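Local structure of glycoside hydrolase family 5 (6LA0) at residues N269-S272 and E273-P276; N307-A310 and L311-R314; A118-A121 and I122-G126; E65-Y68 and A69-T73. The protein hydrolyses glycosidic bonds as a secreted family 5 glycoside hydrolase, a fungal rutinosidase probably related in activity to exo-1,3-beta-glucanases. One frame throughout, in Å; residues are numbered along the deposited sequence.

Interaction 1 (N269-S272 and E273-P276); sequences NVTS and ETLP. With NAG (2-acetamido-2-deoxy-beta-D-glucopyranose), chain G.
Thr271 and Glu273 share a water that lies between a hydroxyl and one oxygen of the carboxylate: it is 2.6 Å from Thr271 OG1 and gives Glu273 OE1 a weak hydrogen bond. The other flat group, the Asn269 amide, is occupied at its nitrogen, where Asn269 ND2 is joined covalently to C1 of the sugar NAG at 1.4 Å.

The real grip is between two hydroxyls. Thr271 OG1 and Thr274 OG1 share a hydrogen bond of 2.9 Å, with the two side chains running at a slant to each other. In both threonines the hydroxyl sits between backbone N and carbonyl carbon (chi1 63° for Thr271, 56° for Thr274), which leaves each methyl beside its own backbone N and turns the oxygens toward one another. Behind this pair, Val270 CG2 touches Thr274 OG1 at 3.6 Å and lies 4.3 Å from Leu275 CD1, and Leu275 carries that greasy patch down onto Tyr265 and Ile301. The backbone closes more loosely, through weak bonds from Thr274 N to Thr271 O and from Leu275 N to Ser272 O. Ser272 turns its OG away to accept from Ser308 N.

Asn269-Val270-Thr271 is an N-glycosylation sequon, carrying its sugar on a barrel loop that leaves strand 257-265 and winds directly into helix 275-285.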
loop_
_atom_site.group_PDB
_atom_site.type_symbol
_atom_site.label_atom_id
_atom_site.label_comp_id
_atom_site.label_asym_id
_atom_site.label_seq_id
_atom_site.Cartn_x
_atom_site.Cartn_y
_atom_site.Cartn_z
ATOM N N ASN A 269 8.886 -19.477 7.964
ATOM C CA ASN A 269 9.943 -20.474 7.817
ATOM C C ASN A 269 10.041 -20.949 6.374
ATOM O O ASN A 269 9.461 -21.973 5.999
ATOM C CB ASN A 269 9.708 -21.657 8.760
ATOM C CG ASN A 269 10.922 -22.577 8.870
ATOM O OD1 ASN A 269 11.838 -22.525 8.042
ATOM N ND2 ASN A 269 10.932 -23.429 9.897
ATOM N N VAL A 270 10.820 -20.221 5.581
ATOM C CA VAL A 270 10.993 -20.460 4.155
ATOM C C VAL A 270 12.360 -19.899 3.786
ATOM O O VAL A 270 12.889 -19.023 4.477
ATOM C CB VAL A 270 9.830 -19.818 3.344
ATOM C CG1 VAL A 270 9.785 -18.301 3.540
ATOM C CG2 VAL A 270 9.892 -20.185 1.863
ATOM N N THR A 271 12.952 -20.427 2.717
ATOM C CA THR A 271 14.268 -20.014 2.247
ATOM C C THR A 271 14.155 -19.480 0.830
ATOM O O THR A 271 13.153 -19.698 0.140
ATOM C CB THR A 271 15.277 -21.174 2.265
ATOM O OG1 THR A 271 14.842 -22.201 1.366
ATOM C CG2 THR A 271 15.402 -21.759 3.660
ATOM N N SER A 272 15.194 -18.774 0.385
ATOM C CA SER A 272 15.210 -18.320 -1.004
ATOM C C SER A 272 15.062 -19.504 -1.969
ATOM O O SER A 272 14.365 -19.411 -2.992
ATOM C CB SER A 272 16.503 -17.541 -1.274
ATOM O OG SER A 272 16.446 -16.270 -0.631
ATOM N N GLU A 273 15.685 -20.636 -1.633
ATOM C CA GLU A 273 15.594 -21.836 -2.462
ATOM C C GLU A 273 14.154 -22.273 -2.662
ATOM O O GLU A 273 13.695 -22.419 -3.804
ATOM C CB GLU A 273 16.390 -22.955 -1.812
ATOM C CG GLU A 273 16.549 -24.123 -2.798
ATOM C CD GLU A 273 15.891 -25.456 -2.415
ATOM O OE1 GLU A 273 16.071 -25.932 -1.273
ATOM O OE2 GLU A 273 15.348 -26.098 -3.339
ATOM N N THR A 274 13.395 -22.354 -1.572
ATOM C CA THR A 274 12.052 -22.927 -1.582
ATOM C C THR A 274 10.964 -21.882 -1.741
ATOM O O THR A 274 9.773 -22.223 -1.710
ATOM C CB THR A 274 11.826 -23.722 -0.295
ATOM O OG1 THR A 274 12.058 -22.871 0.827
ATOM C CG2 THR A 274 12.796 -24.935 -0.230
ATOM N N LEU A 275 11.350 -20.616 -1.904
ATOM C CA LEU A 275 10.346 -19.563 -1.976
ATOM C C LEU A 275 9.360 -19.725 -3.127
ATOM O O LEU A 275 8.168 -19.458 -2.902
ATOM C CB LEU A 275 11.017 -18.187 -2.046
ATOM C CG LEU A 275 10.045 -17.015 -2.111
ATOM C CD1 LEU A 275 9.117 -16.978 -0.885
ATOM C CD2 LEU A 275 10.850 -15.730 -2.252
ATOM N N PRO A 276 9.750 -20.127 -4.351
ATOM C CA PRO A 276 8.747 -20.155 -5.438
ATOM C C PRO A 276 7.552 -21.046 -5.152
ATOM O O PRO A 276 6.413 -20.652 -5.440
ATOM C CB PRO A 276 9.549 -20.662 -6.645
ATOM C CG PRO A 276 10.972 -20.266 -6.338
ATOM C CD PRO A 276 11.101 -20.457 -4.860
HETATM C C1 NAG G . 12.021 -24.362 10.078
HETATM C C2 NAG G . 12.161 -24.878 11.516
HETATM C C3 NAG G . 13.288 -25.907 11.601
HETATM C C4 NAG G . 13.083 -27.014 10.576
HETATM C C5 NAG G . 12.917 -26.419 9.182
HETATM C C6 NAG G . 12.582 -27.456 8.138
HETATM C C7 NAG G . 11.835 -23.731 13.661
HETATM C C8 NAG G . 12.189 -22.537 14.498
HETATM N N2 NAG G . 12.395 -23.786 12.447
HETATM O O3 NAG G . 13.337 -26.456 12.915
HETATM O O4 NAG G . 14.194 -27.905 10.569
HETATM O O5 NAG G . 11.838 -25.475 9.180
HETATM O O6 NAG G . 11.535 -27.003 7.289
HETATM O O7 NAG G . 11.079 -24.604 14.065
HETATM O O HOH W 1 15.978 -24.526 1.824
#

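Interaction 2 (N307-A310 and L311-R314); sequences NSFA and LRER
Phe309 O is held twice by Arg312. Arg312 NE comes in to Phe309 O at 2.9 Å, in the carbonyl plane and on a lone pair; Arg312 N reaches Phe309 O at 3.2 Å from above that plane. A bend at chi3 (-68°) folds the arginine back far enough for NE to do this. It also lays the guanidinium beside the phenylalanine, with Phe309 CD1 over one face, 4.0 Å from Arg312 CZ, and the two planes 50° apart.

Next to it, Ser308 OG accepts from Leu311 N at 3.1 Å, its hydroxyl set anti to the backbone N (chi1 151°). Phe309 to Arg312 form a type I beta turn, with Leu311 at the N-cap position, so the loop leaving strand 294-303 turns straight into helix 312-326 of the TIM-barrel fold. Two waters extend the turn, both donating to Ala310 O; one accepts from Glu313 N and the other from Arg314 N.

Farther out, Asp351 O takes a hydrogen bond from Arg312 NH1, and Gln346 OE1 one from Phe309 N. Leu311 CD2 covers a face of the Arg314 guanidinium, whose NH2 goes on to bond Glu273 O.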
loop_
_atom_site.group_PDB
_atom_site.type_symbol
_atom_site.label_atom_id
_atom_site.label_comp_id
_atom_site.label_asym_id
_atom_site.label_seq_id
_atom_site.Cartn_x
_atom_site.Cartn_y
_atom_site.Cartn_z
ATOM N N ASN A 307 18.690 -16.123 2.955
ATOM C CA ASN A 307 18.477 -15.252 1.809
ATOM C C ASN A 307 19.650 -15.331 0.842
ATOM O O ASN A 307 20.813 -15.361 1.256
ATOM C CB ASN A 307 18.286 -13.810 2.264
ATOM C CG ASN A 307 16.924 -13.575 2.880
ATOM O OD1 ASN A 307 15.926 -13.393 2.172
ATOM N ND2 ASN A 307 16.871 -13.593 4.209
ATOM N N SER A 308 19.342 -15.307 -0.457
ATOM C CA SER A 308 20.348 -15.532 -1.492
ATOM C C SER A 308 20.310 -14.411 -2.520
ATOM O O SER A 308 19.271 -14.188 -3.153
ATOM C CB SER A 308 20.110 -16.889 -2.173
ATOM O OG SER A 308 20.572 -16.850 -3.509
ATOM N N PHE A 309 21.443 -13.717 -2.693
ATOM C CA PHE A 309 21.587 -12.758 -3.787
ATOM C C PHE A 309 21.263 -13.403 -5.138
ATOM O O PHE A 309 20.543 -12.829 -5.965
ATOM C CB PHE A 309 23.023 -12.209 -3.861
ATOM C CG PHE A 309 23.473 -11.364 -2.699
ATOM C CD1 PHE A 309 22.647 -10.410 -2.119
ATOM C CD2 PHE A 309 24.804 -11.456 -2.251
ATOM C CE1 PHE A 309 23.118 -9.597 -1.073
ATOM C CE2 PHE A 309 25.266 -10.659 -1.214
ATOM C CZ PHE A 309 24.419 -9.726 -0.624
ATOM N N ALA A 310 21.847 -14.582 -5.395
ATOM C CA ALA A 310 21.782 -15.189 -6.722
ATOM C C ALA A 310 20.355 -15.510 -7.140
ATOM O O ALA A 310 20.029 -15.435 -8.326
ATOM C CB ALA A 310 22.627 -16.470 -6.766
ATOM N N LEU A 311 19.493 -15.867 -6.198
ATOM C CA LEU A 311 18.143 -16.281 -6.568
ATOM C C LEU A 311 17.150 -15.125 -6.649
ATOM O O LEU A 311 15.957 -15.376 -6.859
ATOM C CB LEU A 311 17.628 -17.346 -5.591
ATOM C CG LEU A 311 18.285 -18.727 -5.719
ATOM C CD1 LEU A 311 17.778 -19.676 -4.629
ATOM C CD2 LEU A 311 18.041 -19.302 -7.109
ATOM N N ARG A 312 17.601 -13.869 -6.521
ATOM C CA ARG A 312 16.654 -12.757 -6.524
ATOM C C ARG A 312 15.909 -12.651 -7.850
ATOM O O ARG A 312 14.694 -12.401 -7.871
ATOM C CB ARG A 312 17.369 -11.442 -6.219
ATOM C CG ARG A 312 17.880 -11.359 -4.794
ATOM C CD ARG A 312 18.671 -10.072 -4.553
ATOM N NE ARG A 312 19.931 -10.042 -5.292
ATOM C CZ ARG A 312 20.754 -8.999 -5.306
ATOM N NH1 ARG A 312 20.448 -7.908 -4.614
ATOM N NH2 ARG A 312 21.881 -9.049 -6.005
ATOM N N GLU A 313 16.615 -12.817 -8.969
ATOM C CA GLU A 313 15.956 -12.673 -10.262
ATOM C C GLU A 313 14.896 -13.757 -10.456
ATOM O O GLU A 313 13.760 -13.474 -10.876
ATOM C CB GLU A 313 16.988 -12.711 -11.388
ATOM C CG GLU A 313 16.355 -12.586 -12.765
ATOM C CD GLU A 313 17.358 -12.707 -13.885
ATOM O OE1 GLU A 313 18.338 -13.480 -13.731
ATOM O OE2 GLU A 313 17.150 -12.039 -14.927
ATOM N N ARG A 314 15.246 -15.009 -10.146
ATOM C CA ARG A 314 14.287 -16.099 -10.308
ATOM C C ARG A 314 13.064 -15.879 -9.427
ATOM O O ARG A 314 11.918 -16.025 -9.883
ATOM C CB ARG A 314 14.962 -17.445 -9.994
ATOM C CG ARG A 314 14.023 -18.660 -10.128
ATOM C CD ARG A 314 14.521 -19.886 -9.371
ATOM N NE ARG A 314 14.303 -19.789 -7.923
ATOM C CZ ARG A 314 14.544 -20.772 -7.056
ATOM N NH1 ARG A 314 14.973 -21.957 -7.486
ATOM N NH2 ARG A 314 14.328 -20.587 -5.758
HETATM O O HOH W 2 17.856 -16.091 -10.119
HETATM O O HOH W 3 19.807 -12.547 -8.915
#

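Interaction 3 (A118-A121 and I122-G126); sequences ADYA and ITKYG
Ile122, Thr123 and Lys124 donate their backbone N-H groups to Ala118, Asp119 and Tyr120 O in regular helical fashion, whereas Tyr125 N to Ala121 O is longer at 3.3 Å and bent to 139°, and at Gly126 phi turns positive (74°).

Asp119 O has a second donor: Thr123 OG1 reaches it at 2.9 Å, from the opposite face of the carbonyl plane to Thr123 N. One residue on, Lys124 runs alongside Tyr120, its CD 4.0 Å from Tyr120 CZ. Its CG lies over the Tyr125 ring, and bends at chi2 and chi4 bring the ammonium round to the two phenol oxygens. Lys124 NZ makes a sound bond of 2.9 Å to Tyr125 OH but a weak one of 3.4 Å to Tyr120 OH, and a water links it to Tyr120 OH as well. Both phenols also bond Asp78 OD1; Lys124 NZ forms only a long, weak ion pair with it, and may partly offset its charge. The tyrosine side chains point the same way, Tyr120 CE2 to Tyr125 CE2 at 4.1 Å.

This is the C-terminal end of helix 110-125 in the beta-alpha-beta unit of strands 87-92 and 128-133: the tyrosines and Ala121 lie against helix 74-81, while Ala118 and Ile122 pack on Ile129 and on Tyr184 of strand 184-187.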
loop_
_atom_site.group_PDB
_atom_site.type_symbol
_atom_site.label_atom_id
_atom_site.label_comp_id
_atom_site.label_asym_id
_atom_site.label_seq_id
_atom_site.Cartn_x
_atom_site.Cartn_y
_atom_site.Cartn_z
ATOM N N ALA A 118 1.278 11.750 -10.520
ATOM C CA ALA A 118 0.237 10.912 -11.120
ATOM C C ALA A 118 -0.111 11.392 -12.524
ATOM O O ALA A 118 -0.257 10.578 -13.446
ATOM C CB ALA A 118 -1.023 10.890 -10.247
ATOM N N ASP A 119 -0.264 12.710 -12.703
ATOM C CA ASP A 119 -0.566 13.254 -14.024
ATOM C C ASP A 119 0.475 12.815 -15.044
ATOM O O ASP A 119 0.137 12.477 -16.185
ATOM C CB ASP A 119 -0.632 14.785 -13.965
ATOM C CG ASP A 119 -1.936 15.304 -13.385
ATOM O OD1 ASP A 119 -2.813 14.487 -13.026
ATOM O OD2 ASP A 119 -2.084 16.546 -13.295
ATOM N N TYR A 120 1.747 12.786 -14.631
ATOM C CA TYR A 120 2.849 12.427 -15.521
ATOM C C TYR A 120 2.794 10.947 -15.896
ATOM O O TYR A 120 2.908 10.589 -17.075
ATOM C CB TYR A 120 4.175 12.772 -14.840
ATOM C CG TYR A 120 5.417 12.565 -15.675
ATOM C CD1 TYR A 120 5.729 13.416 -16.722
ATOM C CD2 TYR A 120 6.290 11.517 -15.397
ATOM C CE1 TYR A 120 6.887 13.228 -17.480
ATOM C CE2 TYR A 120 7.446 11.323 -16.143
ATOM C CZ TYR A 120 7.736 12.184 -17.182
ATOM O OH TYR A 120 8.879 11.984 -17.921
ATOM N N ALA A 121 2.618 10.074 -14.899
ATOM C CA ALA A 121 2.530 8.643 -15.173
ATOM C C ALA A 121 1.332 8.330 -16.052
ATOM O O ALA A 121 1.390 7.428 -16.896
ATOM C CB ALA A 121 2.443 7.860 -13.862
ATOM N N ILE A 122 0.225 9.054 -15.847
ATOM C CA ILE A 122 -0.980 8.860 -16.653
ATOM C C ILE A 122 -0.766 9.391 -18.065
ATOM O O ILE A 122 -0.981 8.682 -19.057
ATOM C CB ILE A 122 -2.189 9.548 -15.990
ATOM C CG1 ILE A 122 -2.663 8.776 -14.752
ATOM C CG2 ILE A 122 -3.321 9.710 -17.004
ATOM C CD1 ILE A 122 -3.441 9.628 -13.768
ATOM N N THR A 123 -0.348 10.657 -18.167
ATOM C CA THR A 123 -0.288 11.344 -19.453
ATOM C C THR A 123 0.764 10.734 -20.360
ATOM O O THR A 123 0.517 10.498 -21.548
ATOM C CB THR A 123 0.012 12.830 -19.246
ATOM O OG1 THR A 123 -1.092 13.444 -18.569
ATOM C CG2 THR A 123 0.224 13.517 -20.583
ATOM N N LYS A 124 1.953 10.467 -19.820
ATOM C CA LYS A 124 3.046 10.016 -20.667
ATOM C C LYS A 124 2.994 8.515 -20.930
ATOM O O LYS A 124 3.318 8.077 -22.037
ATOM C CB LYS A 124 4.383 10.397 -20.041
ATOM C CG LYS A 124 5.537 10.013 -20.926
ATOM C CD LYS A 124 6.683 10.980 -20.798
ATOM C CE LYS A 124 7.813 10.546 -21.712
ATOM N NZ LYS A 124 9.116 10.669 -21.017
ATOM N N TYR A 125 2.581 7.714 -19.941
ATOM C CA TYR A 125 2.743 6.264 -20.015
ATOM C C TYR A 125 1.452 5.467 -19.881
ATOM O O TYR A 125 1.481 4.241 -20.068
ATOM C CB TYR A 125 3.733 5.789 -18.939
ATOM C CG TYR A 125 5.096 6.424 -19.091
ATOM C CD1 TYR A 125 5.864 6.189 -20.222
ATOM C CD2 TYR A 125 5.603 7.287 -18.118
ATOM C CE1 TYR A 125 7.103 6.778 -20.375
ATOM C CE2 TYR A 125 6.843 7.870 -18.260
ATOM C CZ TYR A 125 7.588 7.615 -19.392
ATOM O OH TYR A 125 8.828 8.207 -19.537
ATOM N N GLY A 126 0.333 6.109 -19.553
ATOM C CA GLY A 126 -0.925 5.400 -19.419
ATOM C C GLY A 126 -1.074 4.548 -18.180
ATOM O O GLY A 126 -1.847 3.589 -18.198
HETATM O O HOH W 4 8.894 13.142 -20.457
#

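Interaction 4 (E65-Y68 and A69-T73); sequences EHRY and ATYIT
Arg67 O takes two backbone donors as its helix runs out. Tyr71 N approaches Arg67 O in the carbonyl plane at 2.9 Å and nearly straight; Thr70 N comes to Arg67 O from above that plane at 3.2 Å. One residue earlier, His66 O receives the hydroxyl of Thr70, with Thr70 OG1 at 2.8 Å, and a weak bond from Ala69 N. Thr70 OG1 can double back like this because it stands between its own backbone N and carbonyl carbon (chi1 56°). The same rotation leaves Thr70 CG2 over one face of the imidazole, a CH-pi contact 4.2 Å from the His66 ring centroid.

The larger contact is a cation-pi pair. Arg67 reaches out, extended from CG to NE, alongside Tyr71 and pointing the same way, and its guanidinium lies on the phenol face. Arg67 CZ is 4.0 Å from the Tyr71 ring centroid, 22° off the normal, with NH1 above the middle of the ring and the two planes tilted 31° to each other. Asp35 (a salt bridge) and Gly26 O hold the guanidinium in place, and Phe38 makes a second cation-pi contact with it, so the buried charge is probably well compensated. Tyr71 OH is fixed in turn by Lys336 O. Where the chain leaves the helix, one water donates to both Tyr68 O and Ile72 O, bridging the break.

Thr73 then takes the N-cap position of helix 74-81, Ile72 turns in against Trp27, and Glu65, Tyr68 and Ala69 of helix 60-70 lean on Tyr113 of helix 110-125.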
loop_
_atom_site.group_PDB
_atom_site.type_symbol
_atom_site.label_atom_id
_atom_site.label_comp_id
_atom_site.label_asym_id
_atom_site.label_seq_id
_atom_site.Cartn_x
_atom_site.Cartn_y
_atom_site.Cartn_z
ATOM N N GLU A 65 8.366 18.547 3.415
ATOM C CA GLU A 65 8.135 19.136 2.094
ATOM C C GLU A 65 9.336 18.935 1.181
ATOM O O GLU A 65 9.180 18.711 -0.027
ATOM C CB GLU A 65 7.816 20.636 2.212
ATOM C CG GLU A 65 6.451 20.967 2.845
ATOM C CD GLU A 65 5.239 20.711 1.935
ATOM O OE1 GLU A 65 5.407 20.469 0.717
ATOM O OE2 GLU A 65 4.098 20.766 2.451
ATOM N N HIS A 66 10.549 19.011 1.736
ATOM C CA HIS A 66 11.732 18.729 0.928
ATOM C C HIS A 66 11.766 17.270 0.486
ATOM O O HIS A 66 12.157 16.967 -0.650
ATOM C CB HIS A 66 12.998 19.079 1.705
ATOM C CG HIS A 66 14.262 18.741 0.977
ATOM N ND1 HIS A 66 14.689 19.444 -0.131
ATOM C CD2 HIS A 66 15.191 17.781 1.195
ATOM C CE1 HIS A 66 15.831 18.935 -0.561
ATOM N NE2 HIS A 66 16.157 17.923 0.226
ATOM N N ARG A 67 11.362 16.354 1.367
ATOM C CA ARG A 67 11.330 14.940 0.995
ATOM C C ARG A 67 10.277 14.673 -0.076
ATOM O O ARG A 67 10.525 13.907 -1.017
ATOM C CB ARG A 67 11.073 14.072 2.228
ATOM C CG ARG A 67 11.133 12.568 1.945
ATOM C CD ARG A 67 11.198 11.747 3.218
ATOM N NE ARG A 67 11.227 10.314 2.901
ATOM C CZ ARG A 67 12.317 9.627 2.571
ATOM N NH1 ARG A 67 12.219 8.332 2.303
ATOM N NH2 ARG A 67 13.514 10.223 2.518
ATOM N N TYR A 68 9.097 15.286 0.050
ATOM C CA TYR A 68 8.066 15.104 -0.963
ATOM C C TYR A 68 8.568 15.526 -2.336
ATOM O O TYR A 68 8.188 14.937 -3.353
ATOM C CB TYR A 68 6.802 15.904 -0.617
ATOM C CG TYR A 68 6.166 15.599 0.722
ATOM C CD1 TYR A 68 6.284 14.347 1.318
ATOM C CD2 TYR A 68 5.434 16.569 1.386
ATOM C CE1 TYR A 68 5.687 14.078 2.549
ATOM C CE2 TYR A 68 4.843 16.309 2.618
ATOM C CZ TYR A 68 4.964 15.064 3.181
ATOM O OH TYR A 68 4.388 14.812 4.401
ATOM N N ALA A 69 9.398 16.565 -2.393
ATOM C CA ALA A 69 9.822 17.062 -3.693
ATOM C C ALA A 69 10.961 16.257 -4.304
ATOM O O ALA A 69 11.194 16.374 -5.512
ATOM C CB ALA A 69 10.230 18.536 -3.588
ATOM N N THR A 70 11.676 15.453 -3.516
ATOM C CA THR A 70 12.915 14.839 -3.994
ATOM C C THR A 70 12.929 13.313 -3.965
ATOM O O THR A 70 13.629 12.711 -4.785
ATOM C CB THR A 70 14.130 15.347 -3.190
ATOM O OG1 THR A 70 13.938 15.123 -1.784
ATOM C CG2 THR A 70 14.369 16.829 -3.447
ATOM N N TYR A 71 12.190 12.668 -3.055
ATOM C CA TYR A 71 12.356 11.224 -2.891
ATOM C C TYR A 71 11.824 10.452 -4.092
ATOM O O TYR A 71 12.415 9.439 -4.499
ATOM C CB TYR A 71 11.679 10.745 -1.612
ATOM C CG TYR A 71 11.996 9.302 -1.315
ATOM C CD1 TYR A 71 13.276 8.926 -0.934
ATOM C CD2 TYR A 71 11.028 8.313 -1.432
ATOM C CE1 TYR A 71 13.585 7.599 -0.667
ATOM C CE2 TYR A 71 11.325 6.978 -1.166
ATOM C CZ TYR A 71 12.604 6.631 -0.783
ATOM O OH TYR A 71 12.933 5.319 -0.512
ATOM N N ILE A 72 10.706 10.900 -4.663
ATOM C CA ILE A 72 10.145 10.319 -5.881
ATOM C C ILE A 72 9.946 11.450 -6.879
ATOM O O ILE A 72 9.224 12.417 -6.594
ATOM C CB ILE A 72 8.810 9.587 -5.636
ATOM C CG1 ILE A 72 9.004 8.342 -4.763
ATOM C CG2 ILE A 72 8.143 9.226 -6.965
ATOM C CD1 ILE A 72 9.800 7.212 -5.422
ATOM N N THR A 73 10.569 11.325 -8.049
ATOM C CA THR A 73 10.484 12.323 -9.103
ATOM C C THR A 73 10.086 11.654 -10.413
ATOM O O THR A 73 10.033 10.423 -10.524
ATOM C CB THR A 73 11.817 13.064 -9.287
ATOM O OG1 THR A 73 12.827 12.123 -9.681
ATOM C CG2 THR A 73 12.232 13.755 -7.992
HETATM O O HOH W 5 7.703 14.756 -6.207
#

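In the fold
Along the chain the order is interaction 4, interaction 3, interaction 1, interaction 2, all within the family 5 catalytic range with its TIM-barrel fold. Interactions 3 and 4 make one neighbourhood: their centres are 18 Å apart and nearest atoms about 6 Å, with helix 74-81 following directly on 65-73 and packing against 118-126. Interactions 1 and 2 form the other, centres 10 Å apart and in direct touch, each at the loop that starts the helix after strand 257-265 or 294-303. Between the two pairs the centres are 31 to 36 Å apart, so these local turns and helix ends trim separate parts of the barrel's outer layer.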